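Local coordinates for ANGPTL4 C-terminal chain (PDB 6U1U), which forms the fibrinogen-like domain of a secreted protein that mediates inactivation of lipoprotein lipase and restrains the proliferation and migration of endothelial cells, at residues A[58-63]-A[142-147]; A[70-75]-A[164-169]; A[173-178]-A[209-214]. All blocks are in the same frame, centred on the assembly; numbering follows the deposited sequence.

Contact 1 (A[58-63]-A[142-147]); sequences EAYKAG and FSTWDQ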
loop_
_atom_site.group_PDB
_atom_site.type_symbol
_atom_site.label_atom_id
_atom_site.label_comp_id
_atom_site.label_asym_id
_atom_site.label_seq_id
_atom_site.Cartn_x
_atom_site.Cartn_y
_atom_site.Cartn_z
ATOM N N GLU A 58 -11.111 3.715 10.189
ATOM C CA GLU A 58 -10.698 2.832 11.276
ATOM C C GLU A 58 -10.316 1.455 10.774
ATOM O O GLU A 58 -9.465 0.786 11.376
ATOM C CB GLU A 58 -11.819 2.713 12.314
ATOM C CG GLU A 58 -11.973 3.978 13.189
ATOM C CD GLU A 58 -10.695 4.342 13.957
ATOM O OE1 GLU A 58 -10.083 3.434 14.562
ATOM O OE2 GLU A 58 -10.294 5.529 13.932
ATOM N N ALA A 59 -10.948 0.994 9.693
ATOM C CA ALA A 59 -10.588 -0.306 9.151
ATOM C C ALA A 59 -9.227 -0.249 8.476
ATOM O O ALA A 59 -8.456 -1.210 8.535
ATOM C CB ALA A 59 -11.626 -0.778 8.143
ATOM N N TYR A 60 -8.931 0.862 7.785
ATOM C CA TYR A 60 -7.608 0.956 7.167
ATOM C C TYR A 60 -6.535 1.143 8.225
ATOM O O TYR A 60 -5.374 0.775 8.008
ATOM C CB TYR A 60 -7.574 2.114 6.138
ATOM C CG TYR A 60 -7.999 1.588 4.786
ATOM C CD1 TYR A 60 -7.065 0.944 3.946
ATOM C CD2 TYR A 60 -9.314 1.658 4.376
ATOM C CE1 TYR A 60 -7.444 0.390 2.730
ATOM C CE2 TYR A 60 -9.692 1.110 3.137
ATOM C CZ TYR A 60 -8.748 0.484 2.326
ATOM O OH TYR A 60 -9.129 -0.076 1.101
ATOM N N LYS A 61 -6.912 1.721 9.362
ATOM C CA LYS A 61 -5.969 1.879 10.472
ATOM C C LYS A 61 -5.664 0.533 11.125
ATOM O O LYS A 61 -4.496 0.213 11.415
ATOM C CB LYS A 61 -6.553 2.834 11.519
ATOM C CG LYS A 61 -5.619 2.984 12.705
ATOM C CD LYS A 61 -6.225 3.877 13.828
ATOM C CE LYS A 61 -5.302 3.940 15.052
ATOM N NZ LYS A 61 -5.919 4.751 16.198
ATOM N N ALA A 62 -6.720 -0.262 11.402
ATOM C CA ALA A 62 -6.560 -1.508 12.150
ATOM C C ALA A 62 -6.168 -2.693 11.278
ATOM O O ALA A 62 -5.560 -3.649 11.780
ATOM C CB ALA A 62 -7.877 -1.866 12.848
ATOM N N GLY A 63 -6.537 -2.670 10.003
ATOM C CA GLY A 63 -6.324 -3.807 9.123
ATOM C C GLY A 63 -7.612 -4.601 8.919
ATOM O O GLY A 63 -8.547 -4.557 9.736
ATOM N N PHE A 142 -2.633 9.528 3.914
ATOM C CA PHE A 142 -3.599 8.502 3.550
ATOM C C PHE A 142 -5.012 9.062 3.645
ATOM O O PHE A 142 -5.314 9.833 4.558
ATOM C CB PHE A 142 -3.462 7.314 4.508
ATOM C CG PHE A 142 -4.014 6.040 3.969
ATOM C CD1 PHE A 142 -3.231 5.268 3.102
ATOM C CD2 PHE A 142 -5.292 5.599 4.321
ATOM C CE1 PHE A 142 -3.711 4.073 2.603
ATOM C CE2 PHE A 142 -5.798 4.403 3.822
ATOM C CZ PHE A 142 -5.012 3.624 2.979
ATOM N N SER A 143 -5.907 8.618 2.749
ATOM C CA SER A 143 -7.295 9.102 2.796
ATOM C C SER A 143 -8.281 7.961 2.588
ATOM O O SER A 143 -8.045 7.054 1.789
ATOM C CB SER A 143 -7.580 10.188 1.704
ATOM O OG SER A 143 -6.870 11.386 1.993
ATOM N N THR A 144 -9.419 8.036 3.290
ATOM C CA THR A 144 -10.556 7.140 3.112
ATOM C C THR A 144 -11.787 8.021 2.913
ATOM O O THR A 144 -11.716 9.239 3.074
ATOM C CB THR A 144 -10.778 6.247 4.350
ATOM O OG1 THR A 144 -10.936 7.080 5.520
ATOM C CG2 THR A 144 -9.556 5.330 4.560
ATOM N N TRP A 145 -12.929 7.407 2.573
ATOM C CA TRP A 145 -14.077 8.245 2.215
ATOM C C TRP A 145 -14.532 9.104 3.390
ATOM O O TRP A 145 -14.988 10.246 3.194
ATOM C CB TRP A 145 -15.217 7.372 1.672
ATOM C CG TRP A 145 -15.844 6.473 2.654
ATOM C CD1 TRP A 145 -15.573 5.157 2.842
ATOM C CD2 TRP A 145 -16.864 6.817 3.610
ATOM N NE1 TRP A 145 -16.358 4.650 3.851
ATOM C CE2 TRP A 145 -17.155 5.650 4.341
ATOM C CE3 TRP A 145 -17.563 7.988 3.897
ATOM C CZ2 TRP A 145 -18.132 5.612 5.351
ATOM C CZ3 TRP A 145 -18.523 7.958 4.916
ATOM C CH2 TRP A 145 -18.795 6.771 5.616
ATOM N N ASP A 146 -14.344 8.621 4.616
ATOM C CA ASP A 146 -14.765 9.383 5.780
ATOM C C ASP A 146 -13.677 10.272 6.367
ATOM O O ASP A 146 -13.950 11.007 7.333
ATOM C CB ASP A 146 -15.304 8.423 6.858
ATOM C CG ASP A 146 -14.270 7.441 7.351
ATOM O OD1 ASP A 146 -13.439 6.964 6.529
ATOM O OD2 ASP A 146 -14.297 7.130 8.564
ATOM N N GLN A 147 -12.460 10.248 5.812
ATOM C CA GLN A 147 -11.337 11.017 6.308
ATOM C C GLN A 147 -10.481 11.307 5.077
ATOM O O GLN A 147 -9.424 10.702 4.837
ATOM C CB GLN A 147 -10.525 10.277 7.375
ATOM C CG GLN A 147 -11.162 10.216 8.753
ATOM C CD GLN A 147 -11.203 11.596 9.396
ATOM O OE1 GLN A 147 -12.269 12.078 9.747
ATOM N NE2 GLN A 147 -10.049 12.246 9.512
HETATM O O HOH W 1 -13.633 5.248 10.474
#
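Tyr60 packs against Phe142 and Thr144 in a buried, apolar contact that joins the short helix 57-62 to the loop following strand 138-140. The two aromatic rings meet obliquely, with centroids 5.4 Å apart and planes at 46°. Phe142 presents the end of its ring, CZ coming to 3.5 Å from Tyr60 CD1, and the tyrosine carbon lies at the phenylalanine's edge, near its plane. With CG anti to the backbone N (chi1 -159°), Phe142 extends from the loop toward the helix. On the same side of the tyrosine ring but at its other ortho carbon, CD2 rests 3.7 Å from the methyl CG2 of Thr144, so each ortho carbon has its own loop partner. Within the fibrinogen C-terminal fold this loop then reverses through a type I beta turn, Thr144 to Gln147, at the start of the helix. Thr144 OG1 donates to Asp146 OD1 at 2.7 Å, reaching its syn side but 33° out of the carboxylate plane. Asp146 OD1 also accepts from the backbone N of Trp57. Asp146 OD2 accepts from a water, 2.8 Å away, which in turn accepts from Glu58 N, and the helix's amino end would probably favour the charged carboxylate.

Contact 2 (A[70-75]-A[164-169]); sequences EFWLGL and GWWFGT. With PLM (palmitic acid), chain B.
The hydroxyl oxygen of Thr169 is held by two partners: OG1 donates to O1 of the palmitic acid at 2.8 Å and is also hydrogen-bonded to the backbone N of Ser171. The methyl of the same side chain, CG2, touches the first chain carbon of the ligand, C2, at 3.4 Å. A valine here would probably leave O1 without this donor and the acid's head less firmly placed. Lys197 NZ also hydrogen-bonds the ligand. Farther down the acyl chain, the carbonyl O of Trp166 lies 3.4 Å from ligand atom CA, and Trp165 NE1, hydrogen-bonded to Ser173 OG, passes near it. Trp165 CZ2 and Trp166 CE3 lie 4.1 and 4.2 Å from ligand atom CC. Successive inverse gamma turns, centred on Trp166 and Phe167, carry the loop along the lipid. Trp166 has CG anti to its carbonyl carbon (chi1 -66°), which brings its six-membered ring against Trp72 and Leu75. Its CH2 meets Trp72 CH2 at 4.0 Å, at the edge of the Trp72 ring, while Leu75 CD2 sits 3.8 Å from Trp166 CZ2. Trp166 NE1 is hydrogen-bonded to Tyr116 O. The chemistry implies polar bonds at the carboxyl head and mainly apolar packing along the tail.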
loop_
_atom_site.group_PDB
_atom_site.type_symbol
_atom_site.label_atom_id
_atom_site.label_comp_id
_atom_site.label_asym_id
_atom_site.label_seq_id
_atom_site.Cartn_x
_atom_site.Cartn_y
_atom_site.Cartn_z
ATOM N N GLU A 70 -6.716 -12.342 0.451
ATOM C CA GLU A 70 -6.514 -10.903 0.231
ATOM C C GLU A 70 -6.632 -10.139 1.549
ATOM O O GLU A 70 -7.504 -10.447 2.379
ATOM C CB GLU A 70 -7.563 -10.343 -0.727
ATOM C CG GLU A 70 -7.653 -11.044 -2.089
ATOM C CD GLU A 70 -8.630 -10.311 -2.981
ATOM O OE1 GLU A 70 -9.740 -9.984 -2.485
ATOM O OE2 GLU A 70 -8.271 -10.003 -4.153
ATOM N N PHE A 71 -5.793 -9.108 1.731
ATOM C CA PHE A 71 -5.855 -8.407 3.005
ATOM C C PHE A 71 -5.151 -7.066 2.915
ATOM O O PHE A 71 -4.357 -6.792 1.998
ATOM C CB PHE A 71 -5.228 -9.247 4.139
ATOM C CG PHE A 71 -3.711 -9.466 3.980
ATOM C CD1 PHE A 71 -2.805 -8.498 4.392
ATOM C CD2 PHE A 71 -3.230 -10.642 3.426
ATOM C CE1 PHE A 71 -1.439 -8.672 4.241
ATOM C CE2 PHE A 71 -1.866 -10.855 3.291
ATOM C CZ PHE A 71 -0.970 -9.882 3.669
ATOM N N TRP A 72 -5.419 -6.252 3.934
ATOM C CA TRP A 72 -4.712 -5.014 4.224
ATOM C C TRP A 72 -4.199 -5.149 5.657
ATOM O O TRP A 72 -5.008 -5.372 6.557
ATOM C CB TRP A 72 -5.682 -3.820 4.097
ATOM C CG TRP A 72 -5.094 -2.506 4.509
ATOM C CD1 TRP A 72 -5.359 -1.791 5.644
ATOM C CD2 TRP A 72 -4.152 -1.736 3.753
ATOM N NE1 TRP A 72 -4.589 -0.630 5.656
ATOM C CE2 TRP A 72 -3.868 -0.572 4.493
ATOM C CE3 TRP A 72 -3.510 -1.929 2.509
ATOM C CZ2 TRP A 72 -2.977 0.421 4.025
ATOM C CZ3 TRP A 72 -2.640 -0.967 2.042
ATOM C CH2 TRP A 72 -2.373 0.202 2.803
ATOM N N LEU A 73 -2.870 -5.075 5.868
ATOM C CA LEU A 73 -2.329 -5.363 7.211
ATOM C C LEU A 73 -2.816 -4.342 8.239
ATOM O O LEU A 73 -3.172 -4.705 9.376
ATOM C CB LEU A 73 -0.805 -5.384 7.174
ATOM C CG LEU A 73 -0.059 -5.510 8.513
ATOM C CD1 LEU A 73 -0.516 -6.824 9.210
ATOM C CD2 LEU A 73 1.439 -5.511 8.311
ATOM N N GLY A 74 -2.846 -3.067 7.856
ATOM C CA GLY A 74 -3.324 -2.023 8.807
ATOM C C GLY A 74 -2.213 -1.007 9.016
ATOM O O GLY A 74 -1.075 -1.335 9.314
ATOM N N LEU A 75 -2.571 0.277 8.868
ATOM C CA LEU A 75 -1.558 1.326 8.918
ATOM C C LEU A 75 -0.880 1.409 10.286
ATOM O O LEU A 75 0.316 1.699 10.365
ATOM C CB LEU A 75 -2.206 2.661 8.551
ATOM C CG LEU A 75 -2.542 2.700 7.045
ATOM C CD1 LEU A 75 -3.545 3.810 6.812
ATOM C CD2 LEU A 75 -1.276 2.912 6.206
ATOM N N GLY A 164 -9.064 2.987 0.256
ATOM C CA GLY A 164 -8.226 3.940 0.967
ATOM C C GLY A 164 -6.838 3.953 0.341
ATOM O O GLY A 164 -6.324 2.915 -0.057
ATOM N N TRP A 165 -6.277 5.143 0.216
ATOM C CA TRP A 165 -5.007 5.243 -0.509
ATOM C C TRP A 165 -4.307 6.543 -0.177
ATOM O O TRP A 165 -4.892 7.472 0.382
ATOM C CB TRP A 165 -5.226 5.153 -2.034
ATOM C CG TRP A 165 -3.987 4.857 -2.852
ATOM C CD1 TRP A 165 -3.411 5.656 -3.820
ATOM C CD2 TRP A 165 -3.210 3.656 -2.811
ATOM N NE1 TRP A 165 -2.329 5.014 -4.378
ATOM C CE2 TRP A 165 -2.172 3.794 -3.771
ATOM C CE3 TRP A 165 -3.290 2.484 -2.048
ATOM C CZ2 TRP A 165 -1.201 2.807 -3.984
ATOM C CZ3 TRP A 165 -2.343 1.463 -2.276
ATOM C CH2 TRP A 165 -1.303 1.634 -3.233
ATOM N N TRP A 166 -3.025 6.602 -0.570
ATOM C CA TRP A 166 -2.238 7.837 -0.527
ATOM C C TRP A 166 -2.516 8.573 -1.826
ATOM O O TRP A 166 -1.763 8.499 -2.800
ATOM C CB TRP A 166 -0.756 7.520 -0.382
ATOM C CG TRP A 166 -0.388 6.866 0.920
ATOM C CD1 TRP A 166 -0.197 7.482 2.130
ATOM C CD2 TRP A 166 -0.130 5.473 1.131
ATOM N NE1 TRP A 166 0.156 6.540 3.090
ATOM C CE2 TRP A 166 0.202 5.306 2.494
ATOM C CE3 TRP A 166 -0.194 4.346 0.300
ATOM C CZ2 TRP A 166 0.483 4.048 3.055
ATOM C CZ3 TRP A 166 0.088 3.096 0.852
ATOM C CH2 TRP A 166 0.406 2.954 2.215
ATOM N N PHE A 167 -3.658 9.257 -1.858
ATOM C CA PHE A 167 -4.110 9.921 -3.084
ATOM C C PHE A 167 -3.331 11.242 -3.251
ATOM O O PHE A 167 -3.801 12.326 -2.924
ATOM C CB PHE A 167 -5.623 10.148 -3.003
ATOM C CG PHE A 167 -6.485 8.883 -3.048
ATOM C CD1 PHE A 167 -6.580 8.093 -4.191
ATOM C CD2 PHE A 167 -7.261 8.518 -1.959
ATOM C CE1 PHE A 167 -7.395 6.993 -4.211
ATOM C CE2 PHE A 167 -8.085 7.392 -1.974
ATOM C CZ PHE A 167 -8.154 6.631 -3.107
ATOM N N GLY A 168 -2.096 11.156 -3.755
ATOM C CA GLY A 168 -1.333 12.381 -4.007
ATOM C C GLY A 168 -1.934 13.238 -5.114
ATOM O O GLY A 168 -1.877 14.473 -5.073
ATOM N N THR A 169 -2.438 12.600 -6.151
ATOM C CA THR A 169 -3.484 13.105 -7.010
ATOM C C THR A 169 -4.597 12.067 -6.955
ATOM O O THR A 169 -4.492 11.040 -6.269
ATOM C CB THR A 169 -2.974 13.289 -8.444
ATOM O OG1 THR A 169 -2.657 11.995 -8.975
ATOM C CG2 THR A 169 -1.726 14.176 -8.450
HETATM C C1 PLM B . -0.001 11.848 -11.306
HETATM O O1 PLM B . -1.251 11.900 -11.344
HETATM O O2 PLM B . 0.685 11.307 -12.183
HETATM C C2 PLM B . 0.717 12.549 -10.160
HETATM C C3 PLM B . 2.013 11.998 -9.644
HETATM C C4 PLM B . 2.161 12.206 -8.146
HETATM C C5 PLM B . 3.056 11.231 -7.431
HETATM C C6 PLM B . 2.720 11.003 -5.968
HETATM C C7 PLM B . 3.110 9.644 -5.447
HETATM C C8 PLM B . 2.362 9.142 -4.238
HETATM C C9 PLM B . 1.205 8.273 -4.587
HETATM C CA PLM B . 1.108 7.009 -3.840
HETATM C CB PLM B . 2.151 6.002 -4.126
HETATM C CC PLM B . 2.214 4.965 -3.078
HETATM C CD PLM B . 2.952 3.751 -3.442
HETATM C CE PLM B . 4.243 4.046 -4.098
HETATM C CF PLM B . 5.450 3.908 -3.256
HETATM C CG PLM B . 6.119 5.215 -2.990
#

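Contact 3 (A[173-178]-A[209-214]); sequences SNLNGQ and TTMLIQ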
loop_
_atom_site.group_PDB
_atom_site.type_symbol
_atom_site.label_atom_id
_atom_site.label_comp_id
_atom_site.label_asym_id
_atom_site.label_seq_id
_atom_site.Cartn_x
_atom_site.Cartn_y
_atom_site.Cartn_z
ATOM N N SER A 173 -2.508 6.358 -8.872
ATOM C CA SER A 173 -2.636 4.942 -8.536
ATOM C C SER A 173 -3.690 4.790 -7.460
ATOM O O SER A 173 -4.047 5.745 -6.777
ATOM C CB SER A 173 -1.347 4.347 -8.007
ATOM O OG SER A 173 -0.891 5.152 -6.914
ATOM N N ASN A 174 -4.148 3.548 -7.309
ATOM C CA ASN A 174 -4.994 3.140 -6.200
ATOM C C ASN A 174 -5.017 1.629 -6.215
ATOM O O ASN A 174 -5.773 1.018 -6.987
ATOM C CB ASN A 174 -6.415 3.701 -6.319
ATOM C CG ASN A 174 -7.286 3.227 -5.190
ATOM O OD1 ASN A 174 -6.762 2.646 -4.234
ATOM N ND2 ASN A 174 -8.622 3.461 -5.277
ATOM N N LEU A 175 -4.162 0.980 -5.417
ATOM C CA LEU A 175 -4.190 -0.467 -5.440
ATOM C C LEU A 175 -5.281 -1.032 -4.528
ATOM O O LEU A 175 -5.453 -2.259 -4.458
ATOM C CB LEU A 175 -2.811 -1.024 -5.058
ATOM C CG LEU A 175 -1.690 -0.518 -5.987
ATOM C CD1 LEU A 175 -0.389 -1.202 -5.607
ATOM C CD2 LEU A 175 -2.042 -0.794 -7.438
ATOM N N ASN A 176 -6.034 -0.162 -3.866
ATOM C CA ASN A 176 -7.088 -0.563 -2.947
ATOM C C ASN A 176 -8.476 -0.248 -3.522
ATOM O O ASN A 176 -9.459 -0.171 -2.776
ATOM C CB ASN A 176 -6.894 0.127 -1.590
ATOM C CG ASN A 176 -5.721 -0.447 -0.810
ATOM O OD1 ASN A 176 -5.301 -1.570 -1.058
ATOM N ND2 ASN A 176 -5.182 0.339 0.149
ATOM N N GLY A 177 -8.584 -0.081 -4.842
ATOM C CA GLY A 177 -9.876 0.203 -5.446
ATOM C C GLY A 177 -10.725 -1.061 -5.610
ATOM O O GLY A 177 -10.420 -2.128 -5.089
ATOM N N GLN A 178 -11.827 -0.914 -6.351
ATOM C CA GLN A 178 -12.773 -2.019 -6.505
ATOM C C GLN A 178 -12.203 -3.054 -7.466
ATOM O O GLN A 178 -11.706 -2.692 -8.527
ATOM C CB GLN A 178 -14.109 -1.478 -7.027
ATOM C CG GLN A 178 -15.261 -2.483 -6.958
ATOM C CD GLN A 178 -16.589 -1.858 -7.382
ATOM O OE1 GLN A 178 -16.777 -0.643 -7.269
ATOM N NE2 GLN A 178 -17.503 -2.687 -7.885
ATOM N N THR A 209 -2.153 -7.580 -6.914
ATOM C CA THR A 209 -1.208 -6.617 -6.369
ATOM C C THR A 209 -0.608 -7.203 -5.101
ATOM O O THR A 209 -1.274 -7.948 -4.374
ATOM C CB THR A 209 -1.871 -5.246 -6.023
ATOM O OG1 THR A 209 -2.837 -5.415 -4.961
ATOM C CG2 THR A 209 -2.607 -4.654 -7.226
ATOM N N THR A 210 0.645 -6.836 -4.815
ATOM C CA THR A 210 1.244 -7.106 -3.513
ATOM C C THR A 210 2.084 -5.905 -3.140
ATOM O O THR A 210 2.826 -5.389 -3.988
ATOM C CB THR A 210 2.173 -8.336 -3.533
ATOM O OG1 THR A 210 1.516 -9.430 -4.179
ATOM C CG2 THR A 210 2.513 -8.764 -2.105
ATOM N N MET A 211 1.997 -5.472 -1.888
ATOM C CA MET A 211 2.888 -4.428 -1.374
ATOM C C MET A 211 3.655 -4.983 -0.181
ATOM O O MET A 211 3.061 -5.653 0.684
ATOM C CB MET A 211 2.092 -3.179 -0.943
ATOM C CG MET A 211 1.197 -2.652 -2.061
ATOM S SD MET A 211 0.150 -1.292 -1.485
ATOM C CE MET A 211 1.447 -0.082 -1.315
ATOM N N LEU A 212 4.966 -4.741 -0.149
ATOM C CA LEU A 212 5.789 -5.276 0.926
ATOM C C LEU A 212 6.682 -4.171 1.461
ATOM O O LEU A 212 7.057 -3.272 0.722
ATOM C CB LEU A 212 6.678 -6.427 0.431
ATOM C CG LEU A 212 5.902 -7.536 -0.317
ATOM C CD1 LEU A 212 5.962 -7.246 -1.820
ATOM C CD2 LEU A 212 6.567 -8.909 -0.044
ATOM N N ILE A 213 7.065 -4.287 2.735
ATOM C CA ILE A 213 7.932 -3.285 3.346
ATOM C C ILE A 213 9.100 -3.965 4.042
ATOM O O ILE A 213 8.977 -5.075 4.572
ATOM C CB ILE A 213 7.128 -2.378 4.303
ATOM C CG1 ILE A 213 7.932 -1.125 4.646
ATOM C CG2 ILE A 213 6.692 -3.123 5.536
ATOM C CD1 ILE A 213 7.082 0.137 4.596
ATOM N N GLN A 214 10.253 -3.287 4.025
ATOM C CA GLN A 214 11.459 -3.764 4.704
ATOM C C GLN A 214 12.164 -2.535 5.245
ATOM O O GLN A 214 12.797 -1.796 4.485
ATOM C CB GLN A 214 12.379 -4.540 3.765
ATOM C CG GLN A 214 13.636 -5.071 4.442
ATOM C CD GLN A 214 14.532 -5.715 3.425
ATOM O OE1 GLN A 214 15.231 -5.014 2.696
ATOM N NE2 GLN A 214 14.474 -7.053 3.309
#
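Leu175 supplies the apolar part of this contact, dividing its two methyls between two alternate residues of strand 208-215. CD2 touches the methyl CG2 of Thr209 at 3.9 Å, and CD1 lies 4.1 Å from Met211 CG, with the sulfur SD scarcely farther away. The leucine has CG anti to its carbonyl carbon (chi1 -58°), which aims the fork at the strand. Thr209 and Met211 stand two residues apart on a beta strand and therefore share one face of the sheet; Met211 then bends at chi3, and its CE ends about 5 Å from the nearest atom of the bound palmitic acid. Val91 and Leu93 of the adjacent strand 87-94 also touch Leu175, which places it on the central antiparallel sheet of the fibrinogen C-terminal domain.

The polar interactions shape the turn that offers the leucine. Asn174 to Gly177 form a type I beta turn, and within it Asn174 OD1 accepts from Asn176 N at 2.9 Å, an Asx turn. The N-H...O angle is 144°, and the amide N stands above the side-chain carbonyl plane, 49° out of it, not on a lone pair. Between turn and strand the polar link is indirect. The amide of Gln44, on strand 38-46, is hydrogen-bonded through OE1 to Thr209 OG1 and through NE2 to Asn176 OD1, bridging the two segments beside the apolar packing. Arg46 of the same strand reaches the turn as well, its NH1 bonding the carbonyl oxygens of Leu175 and Gly177.

In the fold
All three contacts are buried, but their depth differs: contact 1 is centred about 12 Å from the centre of the chain, contacts 2 and 3 about 5 and 4 Å. Contact 1 joins a helix to a loop and has water at its polar side. Contacts 2 and 3 reach the same central sheet, one through packing of Trp72 against Trp166, which also borders the lipid, the other through aliphatic packing bridged by a strand side chain. The three contacts are linked by probable hydrogen bonds: Tyr60 O with Trp72 NE1 joins contact 1 to contact 2, while Gly164 O with Asn176 ND2 and Trp165 NE1 with Ser173 OG join contact 2 to contact 3.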